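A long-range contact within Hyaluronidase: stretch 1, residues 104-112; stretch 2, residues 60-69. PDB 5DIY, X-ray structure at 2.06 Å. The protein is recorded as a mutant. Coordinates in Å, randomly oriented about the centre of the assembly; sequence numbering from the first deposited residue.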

ATOM      1  N   THR C 104     -22.497 -11.596  18.539  1.00 35.95           N
ATOM      2  CA  THR C 104     -23.124 -12.894  18.845  1.00 36.93           C
ATOM      3  C   THR C 104     -23.386 -13.776  17.612  1.00 35.84           C
ATOM      4  O   THR C 104     -23.045 -14.954  17.645  1.00 36.02           O
ATOM      5  CB  THR C 104     -24.413 -12.731  19.694  1.00 37.83           C
ATOM      6  OG1 THR C 104     -24.052 -12.300  21.011  1.00 39.20           O
ATOM      7  CG2 THR C 104     -25.191 -14.040  19.816  1.00 38.50           C
ATOM      8  N   PRO C 105     -23.978 -13.220  16.530  1.00 36.97           N
ATOM      9  CA  PRO C 105     -24.132 -14.030  15.301  1.00 37.30           C
ATOM     10  C   PRO C 105     -22.829 -14.702  14.832  1.00 37.83           C
ATOM     11  O   PRO C 105     -22.860 -15.841  14.366  1.00 39.16           O
ATOM     12  CB  PRO C 105     -24.619 -13.014  14.266  1.00 37.18           C
ATOM     13  CG  PRO C 105     -25.308 -11.954  15.062  1.00 36.65           C
ATOM     14  CD  PRO C 105     -24.617 -11.894  16.396  1.00 36.74           C
ATOM     15  N   PHE C 106     -21.699 -14.009  14.996  1.00 37.75           N
ATOM     16  CA  PHE C 106     -20.388 -14.563  14.646  1.00 37.71           C
ATOM     17  C   PHE C 106     -19.951 -15.654  15.614  1.00 38.42           C
ATOM     18  O   PHE C 106     -19.430 -16.686  15.182  1.00 37.85           O
ATOM     19  CB  PHE C 106     -19.336 -13.455  14.532  1.00 37.22           C
ATOM     20  CG  PHE C 106     -19.644 -12.475  13.445  1.00 36.80           C
ATOM     21  CD1 PHE C 106     -19.346 -12.782  12.128  1.00 36.96           C
ATOM     22  CD2 PHE C 106     -20.283 -11.272  13.727  1.00 36.75           C
ATOM     23  CE1 PHE C 106     -19.653 -11.899  11.108  1.00 36.75           C
ATOM     24  CE2 PHE C 106     -20.600 -10.383  12.709  1.00 37.49           C
ATOM     25  CZ  PHE C 106     -20.287 -10.699  11.396  1.00 37.27           C
ATOM     26  N   LEU C 107     -20.193 -15.443  16.908  1.00 39.60           N
ATOM     27  CA  LEU C 107     -19.929 -16.473  17.920  1.00 41.28           C
ATOM     28  C   LEU C 107     -20.711 -17.756  17.618  1.00 42.07           C
ATOM     29  O   LEU C 107     -20.158 -18.850  17.682  1.00 42.67           O
ATOM     30  CB  LEU C 107     -20.262 -15.965  19.330  1.00 40.97           C
ATOM     31  CG  LEU C 107     -19.479 -14.760  19.866  1.00 40.13           C
ATOM     32  CD1 LEU C 107     -20.051 -14.328  21.206  1.00 40.38           C
ATOM     33  CD2 LEU C 107     -17.993 -15.063  19.991  1.00 39.68           C
ATOM     34  N   GLU C 108     -21.982 -17.602  17.248  1.00 45.31           N
ATOM     35  CA  GLU C 108     -22.853 -18.737  16.906  1.00 46.43           C
ATOM     36  C   GLU C 108     -22.492 -19.432  15.582  1.00 45.96           C
ATOM     37  O   GLU C 108     -22.817 -20.608  15.399  1.00 44.85           O
ATOM     38  CB  GLU C 108     -24.315 -18.287  16.866  1.00 48.62           C
ATOM     39  CG  GLU C 108     -24.855 -17.824  18.216  1.00 50.69           C
ATOM     40  CD  GLU C 108     -26.214 -17.143  18.130  1.00 52.93           C
ATOM     41  OE1 GLU C 108     -26.756 -16.990  17.012  1.00 51.30           O
ATOM     42  OE2 GLU C 108     -26.746 -16.756  19.197  1.00 55.48           O
ATOM     43  N   MET C 109     -21.841 -18.710  14.664  1.00 44.57           N
ATOM     44  CA  MET C 109     -21.336 -19.305  13.409  1.00 43.55           C
ATOM     45  C   MET C 109     -19.944 -19.950  13.533  1.00 41.68           C
ATOM     46  O   MET C 109     -19.427 -20.487  12.554  1.00 42.49           O
ATOM     47  CB  MET C 109     -21.341 -18.267  12.283  1.00 43.93           C
ATOM     48  CG  MET C 109     -22.733 -17.957  11.766  1.00 44.49           C
ATOM     49  SD  MET C 109     -22.727 -16.747  10.432  1.00 46.77           S
ATOM     50  CE  MET C 109     -22.309 -15.233  11.290  1.00 46.02           C
ATOM     51  N   GLY C 110     -19.344 -19.898  14.723  1.00 38.95           N
ATOM     52  CA  GLY C 110     -18.103 -20.625  15.009  1.00 37.74           C
ATOM     53  C   GLY C 110     -16.856 -19.766  15.118  1.00 37.71           C
ATOM     54  O   GLY C 110     -15.771 -20.294  15.361  1.00 36.37           O
ATOM     55  N   VAL C 111     -17.002 -18.450  14.939  1.00 38.01           N
ATOM     56  CA  VAL C 111     -15.884 -17.513  15.070  1.00 37.97           C
ATOM     57  C   VAL C 111     -15.555 -17.350  16.557  1.00 38.45           C
ATOM     58  O   VAL C 111     -16.405 -16.924  17.344  1.00 37.99           O
ATOM     59  CB  VAL C 111     -16.207 -16.135  14.439  1.00 37.34           C
ATOM     60  CG1 VAL C 111     -15.100 -15.122  14.716  1.00 37.81           C
ATOM     61  CG2 VAL C 111     -16.437 -16.278  12.938  1.00 37.44           C
ATOM     62  N   HIS C 112     -14.324 -17.708  16.924  1.00 39.10           N
ATOM     63  CA  HIS C 112     -13.805 -17.527  18.295  1.00 39.66           C
ATOM     64  C   HIS C 112     -12.805 -16.368  18.415  1.00 38.19           C
ATOM     65  O   HIS C 112     -12.461 -15.980  19.536  1.00 38.37           O
ATOM     66  CB  HIS C 112     -13.157 -18.822  18.803  1.00 42.04           C
ATOM     67  CG  HIS C 112     -11.960 -19.254  18.014  1.00 44.81           C
ATOM     68  ND1 HIS C 112     -10.678 -18.863  18.332  1.00 46.91           N
ATOM     69  CD2 HIS C 112     -11.854 -20.034  16.912  1.00 46.42           C
ATOM     70  CE1 HIS C 112      -9.831 -19.386  17.462  1.00 48.07           C
ATOM     71  NE2 HIS C 112     -10.520 -20.101  16.589  1.00 47.84           N
TER
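Stretch 2 (60-69) QLQLFKELIE

Packing of the helix 60-69 of Hyaluronidase against the end of a second helix, residues 104-108, and the turn that follows it. Stretch 2 is helical throughout, each amide from Phe 64 to Glu 69 bonding to the carbonyl four residues back, and it runs in broadly the same direction as helix 104-108: the axes cross at -38° and approach to 10.9 Å. That spacing leaves room for side chains between the backbones; the nearest CA atoms in register are those of Met 109 and Lys 65, 6.7 Å apart, followed by Pro 105 and Leu 61 at 7.6 Å and Phe 106 and Phe 64 at 8.2 Å. Stretch 1 leaves its helix through a Schellman motif, with Gly 110 at positive phi, Val 111 N bonded to Phe 106 O (3.0 Å) and Gly 110 N to Leu 107 O (3.2 Å); the turn brings Val 111 to the contact as well.

Aromatic contact: the edge of Phe 106 meets the face of Phe 64, with ring centroids 4.9 Å apart, planes at 78° and Phe 106 CE1 3.5 Å from Phe 64 CG. Aliphatic contacts: Pro 105 CB rests on Leu 61 CD2 at 3.7 Å. Ile 68, pointing toward stretch 1, places CD1 among three side chains, 3.6 Å from Val 111 CG2, 4.0 Å from Phe 106 CD1 and 4.0 Å from Met 109 CE. Contacts of Met 109: its extended chi2 carries SD to 3.6 Å from Lys 65 CB and 3.8 Å from Leu 61 O, while its backbone O lies 3.8 Å from Ile 68 CG2. No hydrogen bond joins the stretches among the modelled atoms, so apolar packing dominates the 386 Å² buried, summed over both sides.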

ATOM      1  N   GLN C  60     -26.777  -9.997   4.915  1.00 42.94           N
ATOM      2  CA  GLN C  60     -25.343  -9.862   5.208  1.00 41.89           C
ATOM      3  C   GLN C  60     -24.805 -11.023   6.053  1.00 40.42           C
ATOM      4  O   GLN C  60     -23.725 -11.538   5.772  1.00 38.05           O
ATOM      5  CB  GLN C  60     -25.038  -8.525   5.898  1.00 43.04           C
ATOM      6  CG  GLN C  60     -25.065  -7.326   4.963  1.00 43.32           C
ATOM      7  N   LEU C  61     -25.557 -11.438   7.074  1.00 39.59           N
ATOM      8  CA  LEU C  61     -25.123 -12.541   7.949  1.00 39.72           C
ATOM      9  C   LEU C  61     -24.955 -13.868   7.209  1.00 38.68           C
ATOM     10  O   LEU C  61     -24.077 -14.663   7.559  1.00 37.90           O
ATOM     11  CB  LEU C  61     -26.081 -12.719   9.132  1.00 40.16           C
ATOM     12  CG  LEU C  61     -26.106 -11.579  10.151  1.00 40.09           C
ATOM     13  CD1 LEU C  61     -27.245 -11.782  11.139  1.00 40.27           C
ATOM     14  CD2 LEU C  61     -24.772 -11.459  10.878  1.00 40.81           C
ATOM     15  N   GLN C  62     -25.788 -14.092   6.191  1.00 39.19           N
ATOM     16  CA  GLN C  62     -25.670 -15.263   5.315  1.00 40.07           C
ATOM     17  C   GLN C  62     -24.390 -15.233   4.469  1.00 37.88           C
ATOM     18  O   GLN C  62     -23.776 -16.278   4.243  1.00 36.76           O
ATOM     19  CB  GLN C  62     -26.911 -15.383   4.409  1.00 43.36           C
ATOM     20  CG  GLN C  62     -26.907 -16.555   3.424  1.00 45.64           C
ATOM     21  CD  GLN C  62     -26.627 -17.897   4.082  1.00 47.80           C
ATOM     22  OE1 GLN C  62     -25.754 -18.647   3.641  1.00 49.22           O
ATOM     23  NE2 GLN C  62     -27.359 -18.200   5.150  1.00 49.81           N
ATOM     24  N   LEU C  63     -24.001 -14.047   4.000  1.00 36.17           N
ATOM     25  CA  LEU C  63     -22.724 -13.879   3.289  1.00 35.56           C
ATOM     26  C   LEU C  63     -21.541 -14.150   4.230  1.00 34.22           C
ATOM     27  O   LEU C  63     -20.619 -14.886   3.871  1.00 33.20           O
ATOM     28  CB  LEU C  63     -22.617 -12.488   2.655  1.00 35.27           C
ATOM     29  CG  LEU C  63     -23.646 -12.147   1.564  1.00 35.25           C
ATOM     30  CD1 LEU C  63     -23.601 -10.664   1.210  1.00 36.16           C
ATOM     31  CD2 LEU C  63     -23.436 -12.993   0.319  1.00 35.11           C
ATOM     32  N   PHE C  64     -21.589 -13.591   5.441  1.00 33.31           N
ATOM     33  CA  PHE C  64     -20.582 -13.894   6.463  1.00 32.97           C
ATOM     34  C   PHE C  64     -20.470 -15.396   6.757  1.00 33.41           C
ATOM     35  O   PHE C  64     -19.360 -15.906   6.941  1.00 33.14           O
ATOM     36  CB  PHE C  64     -20.855 -13.124   7.764  1.00 33.31           C
ATOM     37  CG  PHE C  64     -20.456 -11.673   7.713  1.00 33.64           C
ATOM     38  CD1 PHE C  64     -19.116 -11.307   7.552  1.00 34.05           C
ATOM     39  CD2 PHE C  64     -21.406 -10.665   7.857  1.00 33.67           C
ATOM     40  CE1 PHE C  64     -18.742  -9.968   7.519  1.00 33.67           C
ATOM     41  CE2 PHE C  64     -21.036  -9.328   7.827  1.00 34.47           C
ATOM     42  CZ  PHE C  64     -19.703  -8.978   7.652  1.00 33.63           C
ATOM     43  N   LYS C  65     -21.607 -16.098   6.795  1.00 33.85           N
ATOM     44  CA  LYS C  65     -21.617 -17.556   6.990  1.00 33.71           C
ATOM     45  C   LYS C  65     -20.893 -18.275   5.851  1.00 32.94           C
ATOM     46  O   LYS C  65     -20.137 -19.218   6.092  1.00 31.78           O
ATOM     47  CB  LYS C  65     -23.051 -18.095   7.093  1.00 36.11           C
ATOM     48  CG  LYS C  65     -23.148 -19.572   7.478  1.00 36.75           C
ATOM     49  CD  LYS C  65     -24.597 -20.049   7.524  1.00 37.78           C
ATOM     50  CE  LYS C  65     -24.712 -21.538   7.218  1.00 38.14           C
ATOM     51  N   GLU C  66     -21.141 -17.836   4.618  1.00 32.55           N
ATOM     52  CA  GLU C  66     -20.454 -18.389   3.448  1.00 33.41           C
ATOM     53  C   GLU C  66     -18.939 -18.129   3.519  1.00 32.52           C
ATOM     54  O   GLU C  66     -18.147 -19.038   3.286  1.00 33.51           O
ATOM     55  CB  GLU C  66     -21.048 -17.834   2.150  1.00 33.15           C
ATOM     56  N   LEU C  67     -18.548 -16.906   3.879  1.00 32.54           N
ATOM     57  CA  LEU C  67     -17.130 -16.574   4.104  1.00 32.77           C
ATOM     58  C   LEU C  67     -16.485 -17.441   5.190  1.00 32.08           C
ATOM     59  O   LEU C  67     -15.412 -18.010   4.981  1.00 30.72           O
ATOM     60  CB  LEU C  67     -16.964 -15.099   4.492  1.00 33.68           C
ATOM     61  CG  LEU C  67     -17.253 -14.012   3.458  1.00 34.59           C
ATOM     62  CD1 LEU C  67     -17.084 -12.650   4.114  1.00 35.45           C
ATOM     63  CD2 LEU C  67     -16.354 -14.144   2.237  1.00 34.96           C
ATOM     64  N   ILE C  68     -17.154 -17.534   6.342  1.00 32.49           N
ATOM     65  CA  ILE C  68     -16.641 -18.283   7.490  1.00 31.66           C
ATOM     66  C   ILE C  68     -16.446 -19.754   7.128  1.00 32.99           C
ATOM     67  O   ILE C  68     -15.429 -20.350   7.489  1.00 32.17           O
ATOM     68  CB  ILE C  68     -17.542 -18.098   8.745  1.00 31.64           C
ATOM     69  CG1 ILE C  68     -17.420 -16.663   9.278  1.00 31.59           C
ATOM     70  CG2 ILE C  68     -17.155 -19.060   9.863  1.00 31.01           C
ATOM     71  CD1 ILE C  68     -18.622 -16.184  10.064  1.00 31.98           C
ATOM     72  N   GLU C  69     -17.404 -20.331   6.402  1.00 35.48           N
ATOM     73  CA  GLU C  69     -17.300 -21.732   5.968  1.00 36.67           C
ATOM     74  C   GLU C  69     -16.190 -21.934   4.930  1.00 35.34           C
ATOM     75  O   GLU C  69     -15.471 -22.932   4.986  1.00 34.56           O
ATOM     76  CB  GLU C  69     -18.647 -22.254   5.452  1.00 39.36           C
ATOM     77  CG  GLU C  69     -19.655 -22.481   6.579  1.00 42.60           C
ATOM     78  CD  GLU C  69     -21.045 -22.884   6.105  1.00 45.21           C
ATOM     79  OE1 GLU C  69     -21.274 -22.997   4.879  1.00 47.06           O
ATOM     80  OE2 GLU C  69     -21.919 -23.088   6.975  1.00 47.87           O
TER